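Local coordinates for protein yeast glycogen phosphorylase (Saccharomyces cerevisiae, PDB 1YGP) that is a glycogen phosphorylase of the GT-B fold with pyridoxal-5'-phosphate bound, at residues E180-W185 against R863-Y868; K480-V485 against D870-V875. All coordinates share one frame; numbering follows the deposited sequence.

Contact 1: residues E180-W185 against R863-Y868; sequences EGIPAW and RCIEEY
Glu180 reaches across to helix 861-873 and brings its carboxylate against the side chains of Ile865 and Glu866. OE1 of Glu180 is 3.6 Å from the CG2 methyl of Ile865 and also lies near CG of Glu866. OE2 of Glu180 stands 3.5 Å from OE2 of Glu866. These two oxygens are both acceptors, so the acids meet as like charges; the side chains run at about a right angle to each other and the carboxylate planes are tilted by 34°. If both are ionised, their proximity may favour protonation of one of them somewhat, although solvent at exposed Glu866 would screen the charges. The apolar share is slight: CG1 of Ile182 approaches the same Ile865 methyl, CG2, at 4.3 Å.

In Glu180 the chain beyond CG is extended (chi2 -177°), which carries the carboxylate clear of its own backbone to the helix surface. Ile865 holds CG2 anti to its backbone N, facing Glu180 and Ile182, and sends CG1 off in a different direction. Behind this layer, Gly181 has positive phi and ends the preceding helix in a Schellman motif, turning the chain between the two touching residues Glu180 and Ile182. Pro183 then centres an inverse gamma turn that leads into the strand. On helix 861-873, Glu180 also touches Asp862 and Ile182 touches Ser869, so the two side chains meet the helix over more than one turn.

The contact thus joins the turn between helix 165-179 and strand 184-189 to the C-terminal helix. Ile865 also packs on Phe173 and Ser176 of helix 165-179, while Ile182 touches Val99 of strand 98-102, which neighbours strand 184-189 in the large mixed sheet.

Contact 2: residues K480-V485 against D870-V875; sequences KVNGVV and DTIWNV
Ile872 overlaps the aliphatic beginning of Lys480, the two side chains crossing obliquely where the last turn of helix 861-873 passes strand 478-483. CG1 of Ile872 lies 3.7 Å from CG of Lys480, and CD1 of Ile872 is 4.0 Å from that same CG of Lys480. The other branch adds a looser touch, CG2 of Ile872 standing 4.2 Å from CB of Lys480. Farther along the strand, CD1 of Ile872 comes to 4.1 Å from OD1 of Asn482, with the two side chains at about a right angle, so the ethyl branch (CG1 and CD1) of Ile872 spans both strand residues.

Lys480 places CG anti to its backbone N (chi1 -170°), then bends at chi2 and chi3, which turns its outer chain away from Ile872. CE of Lys480 passes 4.4 Å from O of Thr871, and NZ has a weak hydrogen bond to Ser507 O. Asn482 is anchored by partners other than Ile872: OD1 bonds with Thr403 OG1, whereas ND2 bonds with Tyr868 OH and makes a weak bond to Gly483 O. Ile872 also packs on Ala401, Gln364 and Val510, side chains of three further strands of the mixed sheet.

The helix closes with a wider pi-type turn at 870-873, and Asn874, with positive phi, is the first residue to leave helical geometry. Across the interface the chemistry is van der Waals in kind: methyl and methylene groups meet, and one methyl lies beside an amide oxygen already bonded to Thr403, consistent with largely apolar seating of the helix end on the sheet.

How the contacts relate
Contacts 1 and 2 have centres about 11 Å apart and use successive parts of the same helix, 861-873, with 863-868 coming first and 870-875 carrying the chain off its end. Along the sequence the segments alternate: 180-185, 480-485, 863-868, 870-875. Both reach the large mixed sheet, where strands 98-102, 361-366 and 400-404 lie between 184-189 and 478-483. A probable hydrogen bond between Tyr868 OH and Asn482 ND2 ties them, as does packing of Ile182 on Val875; within the helix, Trp873 N probably bonds to Tyr868 O. The C-terminal helix, late in the sequence, thus returns to the sheet built from the earlier part of this GT-B chain.

Contact 1: residues E180-W185 against R863-Y868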
ATOM      1  N   GLU A 180      -0.727   6.822 -32.489  1.00 19.48           N
ATOM      2  CA  GLU A 180      -0.184   6.412 -33.766  1.00 21.55           C
ATOM      3  C   GLU A 180      -0.002   4.909 -33.949  1.00 20.92           C
ATOM      4  O   GLU A 180       0.487   4.476 -34.995  1.00 23.66           O
ATOM      5  CB  GLU A 180       1.138   7.155 -33.960  1.00 17.25           C
ATOM      6  CG  GLU A 180       0.780   8.531 -34.481  1.00 20.98           C
ATOM      7  CD  GLU A 180       1.910   9.482 -34.844  1.00 26.89           C
ATOM      8  OE1 GLU A 180       3.052   9.049 -34.993  1.00 38.01           O
ATOM      9  OE2 GLU A 180       1.641  10.673 -34.991  1.00 26.36           O
ATOM     10  N   GLY A 181      -0.388   4.073 -32.985  1.00 19.50           N
ATOM     11  CA  GLY A 181      -0.188   2.634 -33.081  1.00 18.18           C
ATOM     12  C   GLY A 181       1.286   2.272 -33.260  1.00 14.82           C
ATOM     13  O   GLY A 181       1.604   1.324 -33.975  1.00 15.30           O
ATOM     14  N   ILE A 182       2.218   3.032 -32.683  1.00 14.23           N
ATOM     15  CA  ILE A 182       3.652   2.758 -32.775  1.00 14.17           C
ATOM     16  C   ILE A 182       3.859   1.731 -31.659  1.00 15.89           C
ATOM     17  O   ILE A 182       3.387   1.994 -30.552  1.00 17.42           O
ATOM     18  CB  ILE A 182       4.496   4.060 -32.498  1.00  9.34           C
ATOM     19  CG1 ILE A 182       4.408   5.039 -33.650  1.00  7.26           C
ATOM     20  CG2 ILE A 182       5.939   3.688 -32.244  1.00  6.21           C
ATOM     21  CD1 ILE A 182       5.075   4.561 -34.938  1.00 11.80           C
ATOM     22  N   PRO A 183       4.532   0.586 -31.804  1.00 14.88           N
ATOM     23  CA  PRO A 183       4.722  -0.358 -30.709  1.00 17.04           C
ATOM     24  C   PRO A 183       5.756   0.125 -29.689  1.00 15.61           C
ATOM     25  O   PRO A 183       6.931  -0.257 -29.724  1.00 14.13           O
ATOM     26  CB  PRO A 183       5.085  -1.652 -31.432  1.00 18.83           C
ATOM     27  CG  PRO A 183       4.480  -1.458 -32.804  1.00 15.64           C
ATOM     28  CD  PRO A 183       4.896  -0.026 -33.069  1.00 14.43           C
ATOM     29  N   ALA A 184       5.342   1.011 -28.784  1.00 13.47           N
ATOM     30  CA  ALA A 184       6.246   1.515 -27.763  1.00 12.00           C
ATOM     31  C   ALA A 184       5.784   1.301 -26.316  1.00 12.42           C
ATOM     32  O   ALA A 184       4.585   1.299 -25.980  1.00 15.59           O
ATOM     33  CB  ALA A 184       6.472   2.994 -27.953  1.00  2.00           C
ATOM     34  N   TRP A 185       6.788   1.069 -25.477  1.00  5.57           N
ATOM     35  CA  TRP A 185       6.646   0.886 -24.062  1.00  2.54           C
ATOM     36  C   TRP A 185       7.556   1.907 -23.407  1.00  8.18           C
ATOM     37  O   TRP A 185       8.656   2.193 -23.912  1.00  9.10           O
ATOM     38  CB  TRP A 185       7.105  -0.489 -23.621  1.00  3.19           C
ATOM     39  CG  TRP A 185       6.023  -1.550 -23.587  1.00  4.71           C
ATOM     40  CD1 TRP A 185       5.004  -1.546 -24.492  1.00  5.87           C
ATOM     41  CD2 TRP A 185       5.942  -2.593 -22.697  1.00  4.42           C
ATOM     42  NE1 TRP A 185       4.275  -2.583 -24.186  1.00 13.05           N
ATOM     43  CE2 TRP A 185       4.788  -3.234 -23.131  1.00  7.43           C
ATOM     44  CE3 TRP A 185       6.634  -3.098 -21.612  1.00  3.47           C
ATOM     45  CZ2 TRP A 185       4.305  -4.381 -22.500  1.00  2.26           C
ATOM     46  CZ3 TRP A 185       6.160  -4.239 -20.976  1.00  2.00           C
ATOM     47  CH2 TRP A 185       5.005  -4.879 -21.413  1.00  2.00           C
ATOM     48  N   ARG A 863       3.524  14.945 -34.496  1.00  6.12           N
ATOM     49  CA  ARG A 863       4.532  15.258 -35.495  1.00  7.90           C
ATOM     50  C   ARG A 863       5.897  14.924 -34.893  1.00 12.52           C
ATOM     51  O   ARG A 863       6.667  14.309 -35.627  1.00 13.90           O
ATOM     52  CB  ARG A 863       4.427  16.736 -35.861  1.00  7.15           C
ATOM     53  CG  ARG A 863       5.319  17.322 -36.935  1.00  2.00           C
ATOM     54  CD  ARG A 863       6.728  17.604 -36.454  1.00  5.25           C
ATOM     55  NE  ARG A 863       6.778  18.684 -35.486  1.00  8.98           N
ATOM     56  CZ  ARG A 863       7.692  18.729 -34.514  1.00 10.27           C
ATOM     57  NH1 ARG A 863       8.622  17.783 -34.362  1.00  9.95           N
ATOM     58  NH2 ARG A 863       7.687  19.765 -33.691  1.00  5.03           N
ATOM     59  N   CYS A 864       6.268  15.253 -33.630  1.00 13.18           N
ATOM     60  CA  CYS A 864       7.551  14.809 -33.042  1.00 12.42           C
ATOM     61  C   CYS A 864       7.708  13.297 -33.181  1.00 16.14           C
ATOM     62  O   CYS A 864       8.767  12.795 -33.577  1.00 20.28           O
ATOM     63  CB  CYS A 864       7.721  14.995 -31.546  1.00  5.26           C
ATOM     64  SG  CYS A 864       7.366  16.586 -30.784  1.00 14.45           S
ATOM     65  N   ILE A 865       6.648  12.533 -32.899  1.00 16.41           N
ATOM     66  CA  ILE A 865       6.732  11.087 -32.973  1.00 14.86           C
ATOM     67  C   ILE A 865       6.811  10.618 -34.416  1.00 17.51           C
ATOM     68  O   ILE A 865       7.485   9.604 -34.657  1.00 17.55           O
ATOM     69  CB  ILE A 865       5.527  10.494 -32.212  1.00  8.69           C
ATOM     70  CG1 ILE A 865       5.696  10.864 -30.745  1.00  6.53           C
ATOM     71  CG2 ILE A 865       5.448   8.987 -32.331  1.00  4.00           C
ATOM     72  CD1 ILE A 865       7.014  10.413 -30.084  1.00 12.09           C
ATOM     73  N   GLU A 866       6.220  11.330 -35.386  1.00 15.95           N
ATOM     74  CA  GLU A 866       6.398  10.960 -36.783  1.00 18.34           C
ATOM     75  C   GLU A 866       7.881  11.065 -37.150  1.00 14.28           C
ATOM     76  O   GLU A 866       8.487  10.123 -37.665  1.00 12.95           O
ATOM     77  CB  GLU A 866       5.587  11.884 -37.678  1.00 26.00           C
ATOM     78  CG  GLU A 866       4.078  11.627 -37.606  1.00 40.42           C
ATOM     79  CD  GLU A 866       3.136  12.671 -38.235  1.00 49.02           C
ATOM     80  OE1 GLU A 866       3.524  13.429 -39.131  1.00 51.96           O
ATOM     81  OE2 GLU A 866       1.981  12.719 -37.810  1.00 54.41           O
ATOM     82  N   GLU A 867       8.522  12.156 -36.749  1.00 10.01           N
ATOM     83  CA  GLU A 867       9.899  12.410 -37.106  1.00 10.24           C
ATOM     84  C   GLU A 867      10.812  11.388 -36.486  1.00 14.78           C
ATOM     85  O   GLU A 867      11.693  10.840 -37.161  1.00 17.40           O
ATOM     86  CB  GLU A 867      10.366  13.786 -36.647  1.00  9.83           C
ATOM     87  CG  GLU A 867       9.524  14.934 -37.191  1.00 10.55           C
ATOM     88  CD  GLU A 867      10.309  16.215 -37.351  1.00 18.55           C
ATOM     89  OE1 GLU A 867      10.711  16.846 -36.371  1.00 25.68           O
ATOM     90  OE2 GLU A 867      10.528  16.584 -38.496  1.00 28.41           O
ATOM     91  N   TYR A 868      10.591  11.083 -35.207  1.00 16.71           N
ATOM     92  CA  TYR A 868      11.429  10.127 -34.510  1.00 11.46           C
ATOM     93  C   TYR A 868      11.288   8.773 -35.154  1.00 11.64           C
ATOM     94  O   TYR A 868      12.307   8.161 -35.493  1.00 12.51           O
ATOM     95  CB  TYR A 868      11.032  10.021 -33.056  1.00  9.88           C
ATOM     96  CG  TYR A 868      11.698  10.982 -32.083  1.00  6.10           C
ATOM     97  CD1 TYR A 868      12.955  10.680 -31.568  1.00  2.73           C
ATOM     98  CD2 TYR A 868      11.015  12.105 -31.635  1.00  2.70           C
ATOM     99  CE1 TYR A 868      13.524  11.487 -30.594  1.00  4.30           C
ATOM    100  CE2 TYR A 868      11.586  12.914 -30.657  1.00  6.94           C
ATOM    101  CZ  TYR A 868      12.837  12.606 -30.131  1.00  7.93           C
ATOM    102  OH  TYR A 868      13.377  13.403 -29.125  1.00 12.61           O
TER

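Contact 2: residues K480-V485 against D870-V875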
ATOM      1  N   LYS A 480      22.455   7.616 -32.934  1.00 18.44           N
ATOM      2  CA  LYS A 480      21.901   8.901 -33.342  1.00 16.49           C
ATOM      3  C   LYS A 480      21.857   9.773 -32.115  1.00 16.97           C
ATOM      4  O   LYS A 480      21.577   9.198 -31.053  1.00 23.99           O
ATOM      5  CB  LYS A 480      20.503   8.702 -33.872  1.00 12.43           C
ATOM      6  CG  LYS A 480      19.906   9.915 -34.557  1.00 15.64           C
ATOM      7  CD  LYS A 480      20.618  10.179 -35.859  1.00 24.22           C
ATOM      8  CE  LYS A 480      20.445   9.026 -36.828  1.00 25.81           C
ATOM      9  NZ  LYS A 480      21.211   9.294 -38.026  1.00 33.90           N
ATOM     10  N   VAL A 481      22.175  11.071 -32.141  1.00 14.53           N
ATOM     11  CA  VAL A 481      21.922  11.911 -30.969  1.00 12.92           C
ATOM     12  C   VAL A 481      21.069  13.050 -31.509  1.00 11.48           C
ATOM     13  O   VAL A 481      21.139  13.370 -32.698  1.00 10.38           O
ATOM     14  CB  VAL A 481      23.248  12.454 -30.246  1.00 11.83           C
ATOM     15  CG1 VAL A 481      24.456  11.839 -30.910  1.00 15.21           C
ATOM     16  CG2 VAL A 481      23.328  13.975 -30.219  1.00 10.82           C
ATOM     17  N   ASN A 482      20.180  13.641 -30.725  1.00 11.44           N
ATOM     18  CA  ASN A 482      19.350  14.717 -31.235  1.00 13.05           C
ATOM     19  C   ASN A 482      19.099  15.804 -30.229  1.00 11.11           C
ATOM     20  O   ASN A 482      19.050  15.554 -29.028  1.00 13.77           O
ATOM     21  CB  ASN A 482      17.981  14.212 -31.704  1.00 15.05           C
ATOM     22  CG  ASN A 482      17.065  13.638 -30.630  1.00 14.17           C
ATOM     23  OD1 ASN A 482      17.187  12.470 -30.237  1.00 17.78           O
ATOM     24  ND2 ASN A 482      16.121  14.426 -30.131  1.00  9.44           N
ATOM     25  N   GLY A 483      19.019  17.034 -30.693  1.00 10.06           N
ATOM     26  CA  GLY A 483      18.636  18.127 -29.828  1.00  8.11           C
ATOM     27  C   GLY A 483      17.113  18.266 -29.929  1.00 10.93           C
ATOM     28  O   GLY A 483      16.452  17.660 -30.788  1.00  9.58           O
ATOM     29  N   VAL A 484      16.585  19.077 -29.018  1.00 10.80           N
ATOM     30  CA  VAL A 484      15.160  19.366 -28.870  1.00 13.52           C
ATOM     31  C   VAL A 484      14.590  20.606 -29.550  1.00 15.48           C
ATOM     32  O   VAL A 484      13.431  20.966 -29.328  1.00 17.46           O
ATOM     33  CB  VAL A 484      14.811  19.455 -27.363  1.00 16.02           C
ATOM     34  CG1 VAL A 484      15.044  18.111 -26.673  1.00 12.91           C
ATOM     35  CG2 VAL A 484      15.644  20.576 -26.730  1.00 12.53           C
ATOM     36  N   VAL A 485      15.356  21.336 -30.336  1.00 17.37           N
ATOM     37  CA  VAL A 485      14.887  22.522 -31.036  1.00 21.49           C
ATOM     38  C   VAL A 485      16.006  22.804 -32.019  1.00 26.38           C
ATOM     39  O   VAL A 485      17.162  22.552 -31.649  1.00 32.21           O
ATOM     40  CB  VAL A 485      14.766  23.707 -30.108  1.00 24.56           C
ATOM     41  N   ASP A 870      10.454   8.002 -38.189  1.00 19.08           N
ATOM     42  CA  ASP A 870      11.043   7.885 -39.496  1.00 18.39           C
ATOM     43  C   ASP A 870      12.532   8.127 -39.606  1.00 20.56           C
ATOM     44  O   ASP A 870      13.147   7.502 -40.476  1.00 26.00           O
ATOM     45  CB  ASP A 870      10.299   8.814 -40.428  1.00 23.42           C
ATOM     46  CG  ASP A 870       8.830   8.418 -40.574  1.00 30.49           C
ATOM     47  OD1 ASP A 870       8.519   7.216 -40.512  1.00 30.90           O
ATOM     48  OD2 ASP A 870       8.004   9.326 -40.747  1.00 30.50           O
ATOM     49  N   THR A 871      13.187   8.959 -38.798  1.00 17.99           N
ATOM     50  CA  THR A 871      14.609   9.150 -39.022  1.00 18.41           C
ATOM     51  C   THR A 871      15.486   8.305 -38.112  1.00 18.27           C
ATOM     52  O   THR A 871      16.558   7.820 -38.489  1.00 22.11           O
ATOM     53  CB  THR A 871      14.966  10.645 -38.859  1.00 17.78           C
ATOM     54  OG1 THR A 871      14.682  11.050 -37.531  1.00 27.97           O
ATOM     55  CG2 THR A 871      14.156  11.505 -39.811  1.00 19.51           C
ATOM     56  N   ILE A 872      15.002   8.093 -36.893  1.00 17.37           N
ATOM     57  CA  ILE A 872      15.810   7.441 -35.888  1.00 11.16           C
ATOM     58  C   ILE A 872      15.426   5.998 -35.661  1.00  7.99           C
ATOM     59  O   ILE A 872      16.269   5.114 -35.798  1.00  8.01           O
ATOM     60  CB  ILE A 872      15.697   8.294 -34.582  1.00 11.68           C
ATOM     61  CG1 ILE A 872      16.227   9.731 -34.872  1.00 12.57           C
ATOM     62  CG2 ILE A 872      16.479   7.630 -33.449  1.00  7.96           C
ATOM     63  CD1 ILE A 872      16.098  10.824 -33.798  1.00  2.00           C
ATOM     64  N   TRP A 873      14.178   5.739 -35.294  1.00  7.02           N
ATOM     65  CA  TRP A 873      13.808   4.395 -34.909  1.00 11.41           C
ATOM     66  C   TRP A 873      13.566   3.431 -36.059  1.00 16.80           C
ATOM     67  O   TRP A 873      13.672   2.216 -35.902  1.00 16.93           O
ATOM     68  CB  TRP A 873      12.552   4.438 -34.030  1.00 10.06           C
ATOM     69  CG  TRP A 873      12.696   5.198 -32.712  1.00 15.00           C
ATOM     70  CD1 TRP A 873      13.900   5.335 -32.051  1.00 13.46           C
ATOM     71  CD2 TRP A 873      11.679   5.881 -32.090  1.00 13.43           C
ATOM     72  NE1 TRP A 873      13.649   6.119 -31.035  1.00 11.16           N
ATOM     73  CE2 TRP A 873      12.356   6.471 -31.010  1.00  9.25           C
ATOM     74  CE3 TRP A 873      10.308   6.083 -32.285  1.00  6.97           C
ATOM     75  CZ2 TRP A 873      11.677   7.283 -30.110  1.00  8.14           C
ATOM     76  CZ3 TRP A 873       9.635   6.891 -31.379  1.00  8.61           C
ATOM     77  CH2 TRP A 873      10.309   7.487 -30.306  1.00 11.94           C
ATOM     78  N   ASN A 874      13.172   3.997 -37.204  1.00 17.97           N
ATOM     79  CA  ASN A 874      12.804   3.272 -38.413  1.00 19.04           C
ATOM     80  C   ASN A 874      11.772   2.242 -38.013  1.00 18.81           C
ATOM     81  O   ASN A 874      11.874   1.033 -38.197  1.00 22.74           O
ATOM     82  CB  ASN A 874      14.038   2.621 -39.043  1.00 23.45           C
ATOM     83  CG  ASN A 874      15.089   3.682 -39.349  1.00 32.52           C
ATOM     84  OD1 ASN A 874      16.199   3.666 -38.817  1.00 38.04           O
ATOM     85  ND2 ASN A 874      14.817   4.693 -40.167  1.00 35.98           N
ATOM     86  N   VAL A 875      10.713   2.818 -37.464  1.00 16.93           N
ATOM     87  CA  VAL A 875       9.629   2.049 -36.901  1.00 16.26           C
ATOM     88  C   VAL A 875       8.349   2.379 -37.679  1.00 16.87           C
ATOM     89  O   VAL A 875       8.159   3.516 -38.115  1.00 15.87           O
ATOM     90  CB  VAL A 875       9.686   2.449 -35.392  1.00 14.40           C
ATOM     91  CG1 VAL A 875       8.414   3.082 -34.906  1.00 10.96           C
ATOM     92  CG2 VAL A 875      10.001   1.198 -34.597  1.00 11.31           C
TER